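Nitrite reductase (PDB 2DV6) probably catalyses the copper-dependent reduction of nitrite to nitric oxide, taking its electrons from reduced cytochrome c, a step of denitrification. Local coordinates at residues A[209-212]-A[213-217]; A[250-253]-A[254-258]; A[265-268]-A[269-273]; A[312-315]-A[316-319]. All blocks are in the same frame, centred on the assembly; numbering follows the deposited sequence.

Contact 1 (A[209-212]-A[213-217]); sequences LKNH and KDSLM
The amide of N211 grips the following loop at two points, one with each end. On the oxygen side, S215 OG donates to N211 OD1 at 2.9 Å, the donor lying somewhat out of the plane of the amide carbonyl. On the nitrogen side, N211 ND2 donates to M217 O at 3.0 Å; this bond is nearly straight (167°), lies in the plane of both groups and uses a lone pair of the acceptor. With CG anti to the backbone N (chi1 -172°), the amide extends across the mouth of the loop and meets both partners. ND2 is also bound to T238 O, and OD1 weakly to T170 OG1, which together fix the amide against a flip.

One backbone bond, S215 N to H212 O at 3.1 Å, closes a type I turn from H212 to S215.

A weaker polar contact lies on the outer side of the turn. H212 and D214 run side by side, ring and carboxylate planes 55° apart, and H212 NE2 makes a weak, bent bond of 3.3 Å to D214 OD2. The other ring nitrogen, ND1, is weakly bonded to E169 OE1. Apolar contact is slight: K213 CG comes 4.1 Å from H212 CD2, while the lysine chain extends outward.

The chemistry is therefore graded. A buried amide with well-formed bonds ties the end of strand 204-211 to the loop that leads to the copper ligand H219, against which N211 also packs, whereas the weak histidine-aspartate pair near the surface probably contributes less to holding the turn.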
# COMPACT_ATOMS: atom_id res chain seq x y z
N LEU A 209 12.89 22.07 -45.84
CA LEU A 209 12.66 21.10 -44.78
C LEU A 209 11.85 19.92 -45.30
O LEU A 209 10.68 20.10 -45.67
CB LEU A 209 11.93 21.73 -43.57
CG LEU A 209 11.91 20.86 -42.27
CD1 LEU A 209 11.41 21.68 -41.11
CD2 LEU A 209 11.00 19.69 -42.40
N LYS A 210 12.47 18.74 -45.30
CA LYS A 210 11.77 17.50 -45.67
C LYS A 210 11.45 16.63 -44.44
O LYS A 210 12.32 16.42 -43.58
CB LYS A 210 12.60 16.69 -46.66
CG LYS A 210 12.82 17.39 -48.03
CD LYS A 210 13.34 16.38 -49.09
CE LYS A 210 13.53 17.02 -50.47
NZ LYS A 210 14.69 18.00 -50.47
N ASN A 211 10.22 16.16 -44.33
CA ASN A 211 9.87 15.28 -43.24
C ASN A 211 9.84 13.88 -43.82
O ASN A 211 9.06 13.59 -44.71
CB ASN A 211 8.55 15.70 -42.58
CG ASN A 211 8.24 14.92 -41.32
OD1 ASN A 211 9.05 14.11 -40.83
ND2 ASN A 211 7.05 15.16 -40.77
N HIS A 212 10.73 13.01 -43.35
CA HIS A 212 10.83 11.65 -43.90
C HIS A 212 9.47 10.98 -43.92
O HIS A 212 8.65 11.19 -43.02
CB HIS A 212 11.81 10.81 -43.11
CG HIS A 212 12.07 9.47 -43.72
ND1 HIS A 212 13.23 9.18 -44.42
CD2 HIS A 212 11.33 8.33 -43.75
CE1 HIS A 212 13.19 7.94 -44.85
NE2 HIS A 212 12.05 7.40 -44.46
N LYS A 213 9.22 10.16 -44.93
CA LYS A 213 7.90 9.53 -45.08
C LYS A 213 7.48 8.52 -44.01
O LYS A 213 6.27 8.28 -43.82
CB LYS A 213 7.75 8.91 -46.47
CG LYS A 213 8.63 7.73 -46.72
CD LYS A 213 8.12 7.14 -48.02
CE LYS A 213 9.05 6.15 -48.61
NZ LYS A 213 8.29 5.60 -49.79
N ASP A 214 8.46 7.93 -43.31
CA ASP A 214 8.20 7.01 -42.19
C ASP A 214 7.99 7.71 -40.83
O ASP A 214 7.77 7.06 -39.83
CB ASP A 214 9.30 5.93 -42.12
CG ASP A 214 9.39 5.11 -43.42
OD1 ASP A 214 8.37 4.99 -44.11
OD2 ASP A 214 10.46 4.58 -43.76
N SER A 215 8.05 9.04 -40.81
CA SER A 215 7.84 9.77 -39.58
C SER A 215 6.36 9.60 -39.18
O SER A 215 5.50 9.64 -40.04
CB SER A 215 8.20 11.24 -39.73
OG SER A 215 9.61 11.40 -39.83
N LEU A 216 6.09 9.40 -37.89
CA LEU A 216 4.71 9.42 -37.41
C LEU A 216 4.21 10.84 -37.24
O LEU A 216 3.00 11.09 -37.32
CB LEU A 216 4.57 8.69 -36.06
CG LEU A 216 4.91 7.20 -36.00
CD1 LEU A 216 4.55 6.61 -34.64
CD2 LEU A 216 4.19 6.43 -37.10
N MET A 217 5.13 11.76 -36.94
CA MET A 217 4.73 13.06 -36.43
C MET A 217 4.96 14.10 -37.51
O MET A 217 5.87 13.94 -38.32
CB MET A 217 5.56 13.46 -35.18
CG MET A 217 5.56 12.42 -34.07
SD MET A 217 3.87 12.05 -33.57
CE MET A 217 4.17 10.79 -32.29

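Contact 2 (A[250-253]-A[254-258]); sequences ALIP and GIYVY
The phenol ring of Y256 meets I252 and P253 at its hydroxyl end and not across a face. I252 O sits at the ring edge, near the ring plane, 3.3 Å from Y256 CE1, while P253 O approaches obliquely, 3.2 Å from Y256 OH. Beyond the two segments, V279 of the adjacent strand and I370 of a neighbouring subunit also touch this side chain.

One hydrogen bond carries the contact: Y256 OH donates to I252 O over 2.9 Å. The hydroxyl stands above the carbonyl plane, 64° out of it, so the bond misses the lone-pair directions. CG lies beside the backbone N (chi1 -64°), which turns the ring back along the chain toward the preceding loop.

Reaching four residues back from near the start of a strand, with the sequence Leu-Ile-Pro-Gly-Ile-Tyr, this is a tyrosine corner, a motif of Greek-key beta proteins such as the cupredoxin domains. It fastens the loop leaving strand 243-249 to strand 254-259.

I252 crosses the tyrosine at about a right angle and lays CG2 3.5 Å from Y256 OH, giving the hydroxyl an apolar flank. G254 takes an extended backbone shape in which a beta carbon would fall 2.7 Å from P253 O, too close to be tolerated. The nearest side-chain atoms of Y256 and of the copper ligand H224 are about 4 Å apart.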
# COMPACT_ATOMS: atom_id res chain seq x y z
N ALA A 250 18.57 36.98 -42.33
CA ALA A 250 19.36 36.96 -41.11
C ALA A 250 19.82 38.36 -40.80
O ALA A 250 20.82 38.83 -41.33
CB ALA A 250 20.57 36.04 -41.26
N LEU A 251 19.09 39.02 -39.91
CA LEU A 251 19.27 40.45 -39.66
C LEU A 251 20.25 40.82 -38.57
O LEU A 251 20.67 41.95 -38.51
CB LEU A 251 17.91 41.11 -39.34
CG LEU A 251 16.79 40.87 -40.37
CD1 LEU A 251 15.43 41.28 -39.76
CD2 LEU A 251 17.09 41.63 -41.71
N ILE A 252 20.57 39.88 -37.68
CA ILE A 252 21.35 40.19 -36.47
C ILE A 252 22.37 39.09 -36.19
O ILE A 252 22.01 37.91 -36.05
CB ILE A 252 20.42 40.39 -35.24
CG1 ILE A 252 19.38 41.50 -35.54
CG2 ILE A 252 21.22 40.71 -33.97
CD1 ILE A 252 18.32 41.67 -34.44
N PRO A 253 23.66 39.48 -36.06
CA PRO A 253 24.67 38.46 -35.78
C PRO A 253 24.42 37.87 -34.40
O PRO A 253 23.86 38.55 -33.55
CB PRO A 253 26.00 39.23 -35.80
CG PRO A 253 25.70 40.58 -36.28
CD PRO A 253 24.24 40.84 -36.08
N GLY A 254 24.82 36.62 -34.19
CA GLY A 254 24.67 35.97 -32.89
C GLY A 254 24.84 34.48 -33.09
O GLY A 254 24.97 34.01 -34.22
N ILE A 255 24.87 33.74 -31.99
CA ILE A 255 24.89 32.31 -32.02
C ILE A 255 23.53 31.79 -31.48
O ILE A 255 23.23 31.95 -30.28
CB ILE A 255 26.11 31.75 -31.18
CG1 ILE A 255 26.14 30.24 -31.21
CG2 ILE A 255 26.10 32.28 -29.73
CD1 ILE A 255 26.31 29.61 -32.64
N TYR A 256 22.71 31.21 -32.35
CA TYR A 256 21.30 31.00 -32.05
C TYR A 256 20.94 29.54 -31.94
O TYR A 256 21.39 28.73 -32.73
CB TYR A 256 20.44 31.62 -33.16
CG TYR A 256 20.58 33.14 -33.25
CD1 TYR A 256 21.36 33.74 -34.24
CD2 TYR A 256 19.93 33.97 -32.32
CE1 TYR A 256 21.47 35.11 -34.33
CE2 TYR A 256 20.06 35.34 -32.38
CZ TYR A 256 20.82 35.91 -33.39
OH TYR A 256 20.94 37.29 -33.45
N VAL A 257 20.09 29.18 -30.99
CA VAL A 257 19.53 27.82 -31.07
C VAL A 257 18.40 27.76 -32.06
O VAL A 257 17.71 28.76 -32.32
CB VAL A 257 19.30 27.08 -29.68
CG1 VAL A 257 19.64 27.93 -28.49
CG2 VAL A 257 17.98 26.26 -29.60
N TYR A 258 18.24 26.58 -32.67
CA TYR A 258 17.02 26.33 -33.40
C TYR A 258 16.50 24.97 -32.95
O TYR A 258 17.27 24.16 -32.46
CB TYR A 258 17.27 26.36 -34.92
CG TYR A 258 18.07 25.21 -35.48
CD1 TYR A 258 17.46 24.01 -35.79
CD2 TYR A 258 19.44 25.35 -35.74
CE1 TYR A 258 18.20 22.93 -36.34
CE2 TYR A 258 20.17 24.30 -36.30
CZ TYR A 258 19.54 23.08 -36.60
OH TYR A 258 20.25 22.00 -37.14

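Contact 3 (A[265-268]-A[269-273]); sequences VPTH and ITNGM. With CU (copper (II) ion), chain G.
H268 and M273 supply two of the four ligands of a type 1 copper site, which H219 and C260 complete. H268 ND1 binds the copper at 2.1 Å and M273 SD at 2.5 Å. The two side chains run alongside each other toward the metal, and the sulfur lies at the edge of the imidazole, 82° off the ring normal. A bend at the last torsion of the methionine (chi3 70°) turns its methyl aside and leaves the sulfur facing the metal.

The backbone sets this spacing. Helix 265-270 is held by I269 N to V265 O and T270 N to P266 O, then ends in a Schellman motif at G272, whose positive phi reverses the chain. There M273 N donates to H268 O at 3.2 Å and G272 N to I269 O at 3.0 Å, so one ligand's amide is bonded to the other's carbonyl.

On another side of the helix, I269 CD1 lies 3.7 Å from V265 CG1, and both residues pack on H259 and on L418 of a neighbouring subunit. Cutting I269 back to an alanine here would probably leave the V265 methyl without its apolar mate and open a gap beside H259, a ligand of the other copper.

C260, H268 and M273 all follow closely on one another between strands 254-259 and 274-280, with H219 from elsewhere in the domain, as is typical of the type 1 copper site of cupredoxins.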
# COMPACT_ATOMS: atom_id res chain seq x y z
N VAL A 265 6.05 20.96 -28.10
CA VAL A 265 7.42 21.40 -28.37
C VAL A 265 8.45 20.77 -27.43
O VAL A 265 9.45 20.26 -27.91
CB VAL A 265 7.57 22.95 -28.43
CG1 VAL A 265 9.02 23.30 -28.76
CG2 VAL A 265 6.65 23.55 -29.54
N PRO A 266 8.24 20.81 -26.07
CA PRO A 266 9.27 20.17 -25.19
C PRO A 266 9.46 18.69 -25.48
O PRO A 266 10.54 18.18 -25.27
CB PRO A 266 8.72 20.37 -23.77
CG PRO A 266 7.32 20.81 -23.92
CD PRO A 266 7.15 21.42 -25.28
N THR A 267 8.42 18.01 -25.96
CA THR A 267 8.57 16.63 -26.43
C THR A 267 9.48 16.49 -27.68
O THR A 267 10.34 15.62 -27.71
CB THR A 267 7.22 16.01 -26.76
OG1 THR A 267 6.34 16.08 -25.61
CG2 THR A 267 7.41 14.55 -27.24
N HIS A 268 9.27 17.31 -28.71
CA HIS A 268 10.14 17.26 -29.89
C HIS A 268 11.59 17.60 -29.53
O HIS A 268 12.52 17.00 -30.07
CB HIS A 268 9.60 18.17 -31.04
CG HIS A 268 8.33 17.65 -31.67
ND1 HIS A 268 8.30 17.11 -32.94
CD2 HIS A 268 7.08 17.51 -31.18
CE1 HIS A 268 7.09 16.68 -33.21
NE2 HIS A 268 6.33 16.90 -32.15
N ILE A 269 11.78 18.56 -28.62
CA ILE A 269 13.11 18.97 -28.17
C ILE A 269 13.78 17.87 -27.34
O ILE A 269 14.92 17.46 -27.65
CB ILE A 269 13.08 20.28 -27.38
CG1 ILE A 269 12.81 21.43 -28.33
CG2 ILE A 269 14.42 20.53 -26.62
CD1 ILE A 269 12.48 22.73 -27.59
N THR A 270 13.09 17.34 -26.34
CA THR A 270 13.75 16.28 -25.55
C THR A 270 14.17 15.09 -26.46
O THR A 270 15.22 14.50 -26.23
CB THR A 270 12.91 15.76 -24.32
OG1 THR A 270 13.68 14.77 -23.61
CG2 THR A 270 11.61 15.09 -24.75
N ASN A 271 13.37 14.75 -27.46
CA ASN A 271 13.68 13.61 -28.34
C ASN A 271 14.89 13.85 -29.27
O ASN A 271 15.32 12.93 -29.96
CB ASN A 271 12.47 13.19 -29.17
CG ASN A 271 11.37 12.56 -28.35
OD1 ASN A 271 10.19 12.57 -28.76
ND2 ASN A 271 11.72 11.98 -27.22
N GLY A 272 15.36 15.08 -29.35
CA GLY A 272 16.60 15.41 -30.07
C GLY A 272 16.58 16.57 -31.06
O GLY A 272 17.62 16.87 -31.71
N MET A 273 15.44 17.23 -31.23
CA MET A 273 15.31 18.23 -32.34
C MET A 273 15.78 19.63 -31.96
O MET A 273 14.97 20.55 -31.75
CB MET A 273 13.91 18.24 -32.95
CG MET A 273 13.42 16.87 -33.29
SD MET A 273 11.98 16.73 -34.34
CE MET A 273 12.74 17.28 -35.90
CU CU G . 9.63 17.70 -34.46

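Contact 4 (A[312-315]-A[316-319]); sequences EMDY and EKLI
I319 lies across one face of the Y315 ring, and this pair forms the closely packed part of the contact. I319 CG1 stands 4.1 Å from the centroid of the Y315 ring as a CH-pi contact, displaced toward the rim, while I319 CG2 comes 3.5 Å from Y315 CE1. The isoleucine takes the less usual rotation with CG1 between backbone N and carbonyl carbon (chi1 53°), which brings this branch over the ring face. I319 N to Y315 O holds the two residues one helical turn apart. With a serine in place of Y315, the CG1 and CG2 branches of I319 would probably lose the surface they rest on, opening a gap beside N68 of a neighbouring subunit. More loosely, M313 SD and L318 CD1 meet at 4.2 Å; both side chains pack on T267.

The looser side, where E316 is partly exposed, is bridged by a water instead. This water donates to D314 OD2 at 2.8 Å and to E316 OE2 at 2.6 Å, linking two carboxylates whose like charges it is likely to ease. The chain of K317 passes across the D314 carboxylate, CE 3.6 Å from OD2, but its amine continues to a salt bridge with E324, and E316 has its own with K322.

Between these parts D314 OD1 accepts from K317 N at 3.1 Å, the donor well above the carboxylate plane, and D314 O accepts from L318 N in a nearly straight bond (172°). A carboxylate receiving the amide three residues on, where the helix dipole would favour its charge, is the classic aspartate N-cap, here opening helix 315-319.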
# COMPACT_ATOMS: atom_id res chain seq x y z
N GLU A 312 11.62 4.39 -22.89
CA GLU A 312 10.45 5.11 -23.37
C GLU A 312 10.32 6.43 -22.63
O GLU A 312 10.80 6.56 -21.50
CB GLU A 312 9.19 4.27 -23.16
CG GLU A 312 9.28 2.91 -23.75
CD GLU A 312 7.96 2.18 -23.78
OE1 GLU A 312 7.17 2.40 -24.73
OE2 GLU A 312 7.72 1.39 -22.83
N MET A 313 9.68 7.40 -23.26
CA MET A 313 9.52 8.72 -22.68
C MET A 313 8.49 8.63 -21.57
O MET A 313 7.48 7.94 -21.70
CB MET A 313 9.01 9.73 -23.73
CG MET A 313 9.07 11.15 -23.21
SD MET A 313 8.46 12.38 -24.35
CE MET A 313 6.69 12.17 -24.19
N ASP A 314 8.73 9.35 -20.49
CA ASP A 314 7.78 9.43 -19.40
C ASP A 314 7.31 10.90 -19.40
O ASP A 314 8.07 11.82 -19.07
CB ASP A 314 8.47 9.03 -18.09
CG ASP A 314 7.55 9.08 -16.88
OD1 ASP A 314 6.69 9.99 -16.79
OD2 ASP A 314 7.73 8.21 -16.00
N TYR A 315 6.06 11.10 -19.79
CA TYR A 315 5.46 12.43 -19.84
C TYR A 315 5.40 13.16 -18.48
O TYR A 315 5.68 14.35 -18.43
CB TYR A 315 4.08 12.36 -20.49
CG TYR A 315 3.27 13.60 -20.33
CD1 TYR A 315 3.41 14.68 -21.19
CD2 TYR A 315 2.34 13.70 -19.29
CE1 TYR A 315 2.63 15.85 -21.00
CE2 TYR A 315 1.59 14.82 -19.09
CZ TYR A 315 1.73 15.89 -19.95
OH TYR A 315 0.93 16.98 -19.69
N GLU A 316 5.05 12.45 -17.41
CA GLU A 316 4.98 13.04 -16.05
C GLU A 316 6.38 13.60 -15.67
O GLU A 316 6.51 14.70 -15.12
CB GLU A 316 4.51 11.99 -15.04
CG GLU A 316 4.37 12.53 -13.59
CD GLU A 316 5.70 12.61 -12.81
OE1 GLU A 316 5.82 13.55 -11.99
OE2 GLU A 316 6.61 11.75 -12.99
N LYS A 317 7.43 12.84 -15.99
CA LYS A 317 8.79 13.30 -15.67
C LYS A 317 9.17 14.50 -16.54
O LYS A 317 9.74 15.46 -16.04
CB LYS A 317 9.82 12.17 -15.83
CG LYS A 317 9.80 11.11 -14.71
CD LYS A 317 10.83 10.00 -15.07
CE LYS A 317 10.75 8.77 -14.10
NZ LYS A 317 11.99 7.90 -14.32
N LEU A 318 8.88 14.43 -17.84
CA LEU A 318 9.06 15.60 -18.73
C LEU A 318 8.37 16.85 -18.22
O LEU A 318 9.01 17.88 -18.07
CB LEU A 318 8.51 15.32 -20.13
CG LEU A 318 9.03 15.94 -21.42
CD1 LEU A 318 7.84 16.04 -22.43
CD2 LEU A 318 9.91 17.21 -21.37
N ILE A 319 7.07 16.80 -17.99
CA ILE A 319 6.41 18.06 -17.71
C ILE A 319 6.70 18.55 -16.32
O ILE A 319 6.56 19.75 -16.07
CB ILE A 319 4.90 18.07 -17.88
CG1 ILE A 319 4.26 16.93 -17.11
CG2 ILE A 319 4.52 18.30 -19.38
CD1 ILE A 319 2.96 17.35 -16.54
O HOH W 1 6.53 9.20 -13.62

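Contact 3 is the buried one; contacts 1, 2 and 4 are each partly buried, and all four touch a neighbouring subunit. Contacts 1 and 2 tie strand ends to loops through side-chain bonds, whereas contacts 3 and 4 belong to short helices, one with copper ligands in and just after its last turn, the other capped by a carboxylate at its start. These helices pack together: T267 OG1 lies 3.5 Å from L318 CD1. Contact 1 touches contact 3 at the copper ligand H268, M217 CB lying 4.1 Å from H268 CE1. Contact 2 touches none of the others; its centre is about 20 Å from that of contact 3, though their nearest atoms come within about 4 Å.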